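Local coordinates for protein peroxinectin A (Dictyostelium discoideum, PDB 6ERC) that is a secreted heme peroxidase that uses hydrogen peroxide to oxidise phenolic donors, iodide and thiocyanate, at residues N73-F78 with E260-I265; G152-G157 with S222-L227. All blocks are in the same frame, centred on the assembly; numbering follows the deposited sequence.

Contact 1: residues N73-F78 with E260-I265; sequences NMWGQF and EQIQKI. With HEM (protoporphyrin IX containing Fe), chain F.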
loop_
_atom_site.group_PDB
_atom_site.type_symbol
_atom_site.label_atom_id
_atom_site.label_comp_id
_atom_site.label_asym_id
_atom_site.label_seq_id
_atom_site.Cartn_x
_atom_site.Cartn_y
_atom_site.Cartn_z
ATOM N N ASN A 73 6.547 5.094 -5.948
ATOM C CA ASN A 73 5.512 5.010 -4.928
ATOM C C ASN A 73 4.212 4.443 -5.481
ATOM O O ASN A 73 3.398 3.928 -4.708
ATOM C CB ASN A 73 5.279 6.383 -4.275
ATOM C CG ASN A 73 4.415 7.308 -5.107
ATOM O OD1 ASN A 73 3.220 7.070 -5.294
ATOM N ND2 ASN A 73 5.008 8.401 -5.572
ATOM N N MET A 74 4.010 4.503 -6.799
ATOM C CA MET A 74 2.882 3.797 -7.397
ATOM C C MET A 74 3.031 2.290 -7.227
ATOM O O MET A 74 2.043 1.584 -6.995
ATOM C CB MET A 74 2.755 4.165 -8.873
ATOM C CG MET A 74 2.235 5.572 -9.110
ATOM S SD MET A 74 0.559 5.814 -8.476
ATOM C CE MET A 74 0.288 7.529 -8.905
ATOM N N TRP A 75 4.259 1.776 -7.329
ATOM C CA TRP A 75 4.469 0.358 -7.065
ATOM C C TRP A 75 4.331 0.053 -5.581
ATOM O O TRP A 75 3.783 -0.991 -5.206
ATOM C CB TRP A 75 5.839 -0.093 -7.564
ATOM C CG TRP A 75 5.985 -1.576 -7.480
ATOM C CD1 TRP A 75 6.631 -2.287 -6.512
ATOM C CD2 TRP A 75 5.443 -2.537 -8.390
ATOM N NE1 TRP A 75 6.533 -3.634 -6.771
ATOM C CE2 TRP A 75 5.807 -3.811 -7.918
ATOM C CE3 TRP A 75 4.689 -2.440 -9.562
ATOM C CZ2 TRP A 75 5.445 -4.982 -8.580
ATOM C CZ3 TRP A 75 4.331 -3.603 -10.217
ATOM C CH2 TRP A 75 4.707 -4.857 -9.724
ATOM N N GLY A 76 4.835 0.943 -4.725
ATOM C CA GLY A 76 4.663 0.756 -3.293
ATOM C C GLY A 76 3.203 0.641 -2.905
ATOM O O GLY A 76 2.812 -0.261 -2.162
ATOM N N GLN A 77 2.374 1.554 -3.413
ATOM C CA GLN A 77 0.943 1.479 -3.144
ATOM C C GLN A 77 0.343 0.226 -3.766
ATOM O O GLN A 77 -0.541 -0.410 -3.177
ATOM C CB GLN A 77 0.246 2.732 -3.673
ATOM C CG GLN A 77 -1.214 2.843 -3.276
ATOM C CD GLN A 77 -1.872 4.082 -3.845
ATOM O OE1 GLN A 77 -1.239 4.864 -4.560
ATOM N NE2 GLN A 77 -3.151 4.271 -3.532
ATOM N N PHE A 78 0.812 -0.143 -4.959
ATOM C CA PHE A 78 0.375 -1.388 -5.580
ATOM C C PHE A 78 0.834 -2.598 -4.778
ATOM O O PHE A 78 0.118 -3.602 -4.706
ATOM C CB PHE A 78 0.906 -1.464 -7.011
ATOM C CG PHE A 78 0.447 -2.675 -7.764
ATOM C CD1 PHE A 78 -0.763 -2.670 -8.436
ATOM C CD2 PHE A 78 1.226 -3.817 -7.806
ATOM C CE1 PHE A 78 -1.187 -3.779 -9.130
ATOM C CE2 PHE A 78 0.805 -4.929 -8.497
ATOM C CZ PHE A 78 -0.402 -4.909 -9.162
ATOM N N GLU A 260 4.771 -14.272 -10.169
ATOM C CA GLU A 260 6.229 -14.229 -10.197
ATOM C C GLU A 260 6.732 -12.872 -10.670
ATOM O O GLU A 260 7.727 -12.355 -10.151
ATOM C CB GLU A 260 6.772 -15.339 -11.098
ATOM C CG GLU A 260 8.259 -15.198 -11.413
ATOM C CD GLU A 260 8.823 -16.388 -12.162
ATOM O OE1 GLU A 260 8.167 -17.451 -12.181
ATOM O OE2 GLU A 260 9.926 -16.255 -12.734
ATOM N N GLN A 261 6.068 -12.286 -11.667
ATOM C CA GLN A 261 6.490 -10.980 -12.160
ATOM C C GLN A 261 6.348 -9.917 -11.078
ATOM O O GLN A 261 7.234 -9.071 -10.909
ATOM C CB GLN A 261 5.681 -10.602 -13.400
ATOM C CG GLN A 261 6.115 -9.301 -14.056
ATOM C CD GLN A 261 7.553 -9.336 -14.536
ATOM O OE1 GLN A 261 7.834 -9.742 -15.665
ATOM N NE2 GLN A 261 8.473 -8.909 -13.681
ATOM N N ILE A 262 5.241 -9.943 -10.333
ATOM C CA ILE A 262 5.062 -8.995 -9.237
ATOM C C ILE A 262 6.142 -9.204 -8.183
ATOM O O ILE A 262 6.788 -8.252 -7.730
ATOM C CB ILE A 262 3.651 -9.128 -8.634
ATOM C CG1 ILE A 262 2.587 -8.744 -9.670
ATOM C CG2 ILE A 262 3.512 -8.246 -7.391
ATOM C CD1 ILE A 262 1.175 -9.144 -9.285
ATOM N N GLN A 263 6.358 -10.457 -7.783
ATOM C CA GLN A 263 7.338 -10.741 -6.742
ATOM C C GLN A 263 8.736 -10.292 -7.151
ATOM O O GLN A 263 9.453 -9.674 -6.355
ATOM C CB GLN A 263 7.324 -12.233 -6.413
ATOM C CG GLN A 263 6.069 -12.688 -5.695
ATOM C CD GLN A 263 6.103 -14.157 -5.335
ATOM O OE1 GLN A 263 6.980 -14.902 -5.776
ATOM N NE2 GLN A 263 5.152 -14.581 -4.516
ATOM N N LYS A 264 9.140 -10.581 -8.394
ATOM C CA LYS A 264 10.514 -10.298 -8.807
ATOM C C LYS A 264 10.797 -8.802 -8.813
ATOM O O LYS A 264 11.864 -8.363 -8.367
ATOM C CB LYS A 264 10.786 -10.894 -10.188
ATOM C CG LYS A 264 12.267 -10.928 -10.554
ATOM C CD LYS A 264 12.480 -11.341 -12.001
ATOM C CE LYS A 264 13.957 -11.448 -12.346
ATOM N NZ LYS A 264 14.156 -11.743 -13.798
ATOM N N ILE A 265 9.862 -8.002 -9.330
ATOM C CA ILE A 265 10.043 -6.553 -9.329
ATOM C C ILE A 265 10.178 -6.037 -7.901
ATOM O O ILE A 265 10.951 -5.110 -7.629
ATOM C CB ILE A 265 8.879 -5.869 -10.073
ATOM C CG1 ILE A 265 8.984 -6.145 -11.576
ATOM C CG2 ILE A 265 8.872 -4.361 -9.808
ATOM C CD1 ILE A 265 7.758 -5.757 -12.360
HETATM C CHA HEM F . -3.509 3.095 3.688
HETATM C CHB HEM F . -4.581 6.513 0.441
HETATM C CHC HEM F . -0.125 6.073 -1.462
HETATM C CHD HEM F . 1.010 2.827 1.949
HETATM C C1A HEM F . -4.157 4.099 3.013
HETATM C C2A HEM F . -5.439 4.660 3.364
HETATM C C3A HEM F . -5.742 5.608 2.473
HETATM C C4A HEM F . -4.656 5.673 1.522
HETATM C CMA HEM F . -7.016 6.482 2.437
HETATM C CAA HEM F . -6.274 4.222 4.578
HETATM C CBA HEM F . -6.280 5.391 5.553
HETATM C CGA HEM F . -6.557 4.894 6.947
HETATM O O1A HEM F . -5.733 4.114 7.490
HETATM O O2A HEM F . -7.601 5.289 7.525
HETATM C C1B HEM F . -3.475 6.668 -0.360
HETATM C C2B HEM F . -3.396 7.551 -1.497
HETATM C C3B HEM F . -2.170 7.432 -2.032
HETATM C C4B HEM F . -1.431 6.467 -1.241
HETATM C CMB HEM F . -4.579 8.434 -1.946
HETATM C CAB HEM F . -1.552 8.152 -3.253
HETATM C CBB HEM F . -2.189 9.105 -3.941
HETATM C C1C HEM F . 0.582 5.165 -0.705
HETATM C C2C HEM F . 1.960 4.754 -0.914
HETATM C C3C HEM F . 2.271 3.847 0.037
HETATM C C4C HEM F . 1.097 3.671 0.863
HETATM C CMC HEM F . 2.818 5.335 -2.059
HETATM C CAC HEM F . 3.566 3.050 0.347
HETATM C CBC HEM F . 4.707 3.110 -0.343
HETATM C C1D HEM F . -0.125 2.586 2.685
HETATM C C2D HEM F . -0.266 1.590 3.722
HETATM C C3D HEM F . -1.510 1.679 4.202
HETATM C C4D HEM F . -2.205 2.714 3.478
HETATM C CMD HEM F . 0.855 0.637 4.185
HETATM C CAD HEM F . -2.158 0.822 5.303
HETATM C CBD HEM F . -2.550 -0.485 4.621
HETATM C CGD HEM F . -3.819 -1.051 5.212
HETATM O O1D HEM F . -4.920 -0.633 4.769
HETATM O O2D HEM F . -3.746 -1.921 6.116
HETATM N NA HEM F . -3.706 4.740 1.881
HETATM N NB HEM F . -2.262 6.021 -0.230
HETATM N NC HEM F . 0.090 4.481 0.386
HETATM N ND HEM F . -1.327 3.252 2.563
HETATM FE FE HEM F . -1.805 4.578 1.150
#
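W75 reaches from helix 70-80 to I262 and I265 on helix 247-275. The W75 CB already faces the second helix, and CG anti to the backbone N (chi1 -172°) sends the indole on into the space between the helix axes, 12.0 Å apart at these segments. W75 CD2 lies 4.1 Å from I265 CG2, and W75 CE2 comes to 3.6 Å from the same methyl, which makes a CH-pi contact over one face of the six-membered ring, 25° off the normal. I262 O lies in the indole plane at the ring edge, 3.6 Å from W75 CZ2; at the tip W75 CH2 meets I265 CD1 at 4.1 Å. F78 CD2 lies against the opposite indole face, while F78 CE2 brings its ring edge to I262 CD1 (4.3 Å). In this animal heme peroxidase fold, helix 70-80 leads to H81, the predicted proton acceptor, and N73, G76 and Q77 line the heme pocket. The extended Q77 side chain lies along the porphyrin, with Q77 CD 3.6 Å from heme C4B and OE1 weakly bonded to N217 ND2. Replacing Q77 by an alanine would probably open a gap beside the porphyrin and leave N217 ND2 without this weak acceptor. G76 CA passes 3.8 Å from the heme vinyl carbon CBC.

Contact 2: residues G152-G157 with S222-L227; sequences GNVLYG and SIHTLL. With NA (sodium ion), chain K.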
loop_
_atom_site.group_PDB
_atom_site.type_symbol
_atom_site.label_atom_id
_atom_site.label_comp_id
_atom_site.label_asym_id
_atom_site.label_seq_id
_atom_site.Cartn_x
_atom_site.Cartn_y
_atom_site.Cartn_z
ATOM N N GLY A 152 -1.027 -11.881 -6.195
ATOM C CA GLY A 152 -1.795 -11.343 -7.299
ATOM C C GLY A 152 -3.257 -11.103 -7.009
ATOM O O GLY A 152 -4.021 -10.851 -7.947
ATOM N N ASN A 153 -3.676 -11.174 -5.742
ATOM C CA ASN A 153 -5.065 -10.886 -5.398
ATOM C C ASN A 153 -5.507 -9.543 -5.958
ATOM O O ASN A 153 -6.699 -9.332 -6.212
ATOM C CB ASN A 153 -5.246 -10.900 -3.879
ATOM C CG ASN A 153 -4.567 -9.718 -3.202
ATOM O OD1 ASN A 153 -3.396 -9.787 -2.830
ATOM N ND2 ASN A 153 -5.302 -8.624 -3.045
ATOM N N VAL A 154 -4.562 -8.621 -6.144
ATOM C CA VAL A 154 -4.874 -7.319 -6.721
ATOM C C VAL A 154 -5.511 -7.467 -8.097
ATOM O O VAL A 154 -6.332 -6.634 -8.501
ATOM C CB VAL A 154 -3.595 -6.459 -6.773
ATOM C CG1 VAL A 154 -2.515 -7.150 -7.597
ATOM C CG2 VAL A 154 -3.898 -5.078 -7.329
ATOM N N LEU A 155 -5.149 -8.510 -8.843
ATOM C CA LEU A 155 -5.708 -8.731 -10.173
ATOM C C LEU A 155 -6.849 -9.736 -10.187
ATOM O O LEU A 155 -7.848 -9.515 -10.877
ATOM C CB LEU A 155 -4.621 -9.213 -11.139
ATOM C CG LEU A 155 -3.442 -8.274 -11.409
ATOM C CD1 LEU A 155 -2.521 -8.915 -12.420
ATOM C CD2 LEU A 155 -3.897 -6.904 -11.899
ATOM N N TYR A 156 -6.732 -10.828 -9.436
ATOM C CA TYR A 156 -7.634 -11.963 -9.579
ATOM C C TYR A 156 -8.671 -12.065 -8.470
ATOM O O TYR A 156 -9.537 -12.945 -8.535
ATOM C CB TYR A 156 -6.816 -13.256 -9.651
ATOM C CG TYR A 156 -5.649 -13.151 -10.606
ATOM C CD1 TYR A 156 -5.848 -13.179 -11.979
ATOM C CD2 TYR A 156 -4.351 -13.004 -10.135
ATOM C CE1 TYR A 156 -4.787 -13.074 -12.858
ATOM C CE2 TYR A 156 -3.283 -12.898 -11.005
ATOM C CZ TYR A 156 -3.506 -12.935 -12.367
ATOM O OH TYR A 156 -2.449 -12.830 -13.241
ATOM N N GLY A 157 -8.618 -11.195 -7.465
ATOM C CA GLY A 157 -9.603 -11.211 -6.403
ATOM C C GLY A 157 -9.246 -12.173 -5.289
ATOM O O GLY A 157 -8.276 -12.934 -5.348
ATOM N N SER A 222 -3.201 2.241 -13.808
ATOM C CA SER A 222 -2.312 1.965 -14.930
ATOM C C SER A 222 -1.494 0.706 -14.682
ATOM O O SER A 222 -1.327 -0.122 -15.587
ATOM C CB SER A 222 -1.396 3.159 -15.181
ATOM O OG SER A 222 -2.127 4.243 -15.721
ATOM N N ILE A 223 -0.977 0.537 -13.464
ATOM C CA ILE A 223 -0.246 -0.686 -13.148
ATOM C C ILE A 223 -1.166 -1.893 -13.270
ATOM O O ILE A 223 -0.777 -2.935 -13.811
ATOM C CB ILE A 223 0.394 -0.594 -11.750
ATOM C CG1 ILE A 223 1.451 0.516 -11.731
ATOM C CG2 ILE A 223 1.020 -1.937 -11.365
ATOM C CD1 ILE A 223 2.092 0.766 -10.375
ATOM N N HIS A 224 -2.397 -1.778 -12.770
ATOM C CA HIS A 224 -3.367 -2.850 -12.964
ATOM C C HIS A 224 -3.499 -3.193 -14.441
ATOM O O HIS A 224 -3.482 -4.366 -14.825
ATOM C CB HIS A 224 -4.726 -2.445 -12.394
ATOM C CG HIS A 224 -4.791 -2.468 -10.900
ATOM N ND1 HIS A 224 -4.086 -1.586 -10.110
ATOM C CD2 HIS A 224 -5.487 -3.260 -10.051
ATOM C CE1 HIS A 224 -4.342 -1.837 -8.838
ATOM N NE2 HIS A 224 -5.190 -2.848 -8.776
ATOM N N THR A 225 -3.620 -2.168 -15.285
ATOM C CA THR A 225 -3.863 -2.391 -16.705
ATOM C C THR A 225 -2.716 -3.162 -17.349
ATOM O O THR A 225 -2.939 -4.152 -18.055
ATOM C CB THR A 225 -4.072 -1.048 -17.408
ATOM O OG1 THR A 225 -5.160 -0.350 -16.792
ATOM C CG2 THR A 225 -4.378 -1.246 -18.887
ATOM N N LEU A 226 -1.479 -2.724 -17.116
ATOM C CA LEU A 226 -0.348 -3.323 -17.815
ATOM C C LEU A 226 -0.176 -4.788 -17.438
ATOM O O LEU A 226 0.123 -5.625 -18.298
ATOM C CB LEU A 226 0.933 -2.540 -17.525
ATOM C CG LEU A 226 0.958 -1.059 -17.923
ATOM C CD1 LEU A 226 2.372 -0.506 -17.808
ATOM C CD2 LEU A 226 0.414 -0.826 -19.326
ATOM N N LEU A 227 -0.362 -5.124 -16.160
ATOM C CA LEU A 227 -0.225 -6.518 -15.754
ATOM C C LEU A 227 -1.383 -7.364 -16.262
ATOM O O LEU A 227 -1.232 -8.579 -16.436
ATOM C CB LEU A 227 -0.116 -6.620 -14.233
ATOM C CG LEU A 227 1.156 -6.039 -13.611
ATOM C CD1 LEU A 227 1.162 -6.272 -12.104
ATOM C CD2 LEU A 227 2.412 -6.624 -14.246
HETATM NA NA NA K . -2.315 -11.078 -1.074
#
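V154 and L155 of the short helix 153-156 pack against H224 and L227 of helix 218-241, joining the sodium-binding loop to a long helix of the animal heme peroxidase fold. The contact is buried and held by packing alone, with no hydrogen bond between the segments. V154 CG2, anti to its own main-chain nitrogen, approaches the H224 imidazole obliquely on its CE1-NE2-CD2 side, 3.6 Å from H224 CE1; its still shorter modelled spacing to NE2 is doubtful. L155 divides its two methyls: L155 CD1 lies 3.8 Å from L227 CB, the two leucines crossing at about a right angle, and L155 CD2 sits 3.9 Å from H224 O. One shell out, H224 ND1 is hydrogen-bonded to L220 O, one turn earlier in its helix, which fixes the rotation of the imidazole, and F78 meets the same ring edge-to-face. L155 CB covers the centre of the Y156 ring, and I258 of helix 247-275 touches both residues. The short helix is preceded by G152, its N-cap residue, with positive phi, whose carbonyl O accepts from L155 N (2.7 Å) and Y156 N (3.1 Å). The next residue, N153, bonds weakly through ND2 to H81 O, while N153 OD1 binds the sodium ion at 2.4 Å, alongside D151 OD1 and the carbonyl oxygens of N82, G147 and Y149.

How the contacts relate
From the N terminus, the chain passes strand 24-25 and helix 48-56 before helix 70-80, then supplies the other three strands of the four-stranded sheet, 91-96, 113-124 and 139-144, on the way to the sodium loop and helix 153-156. Helix 218-241 then returns to 152-157, so that contact 2 closes a loop of 64 intervening residues. The next helix, 247-275, comes back to 73-78, and contact 1 closes a larger loop of 181 residues in which contact 2 is nested. The centres of contacts 1 and 2 are about 10 Å apart, and the two touch directly: F78 CZ lies 3.5 Å from V154 CG1. Together they tie the heme-side helix, the sodium site and two consecutive long helices into one buried region.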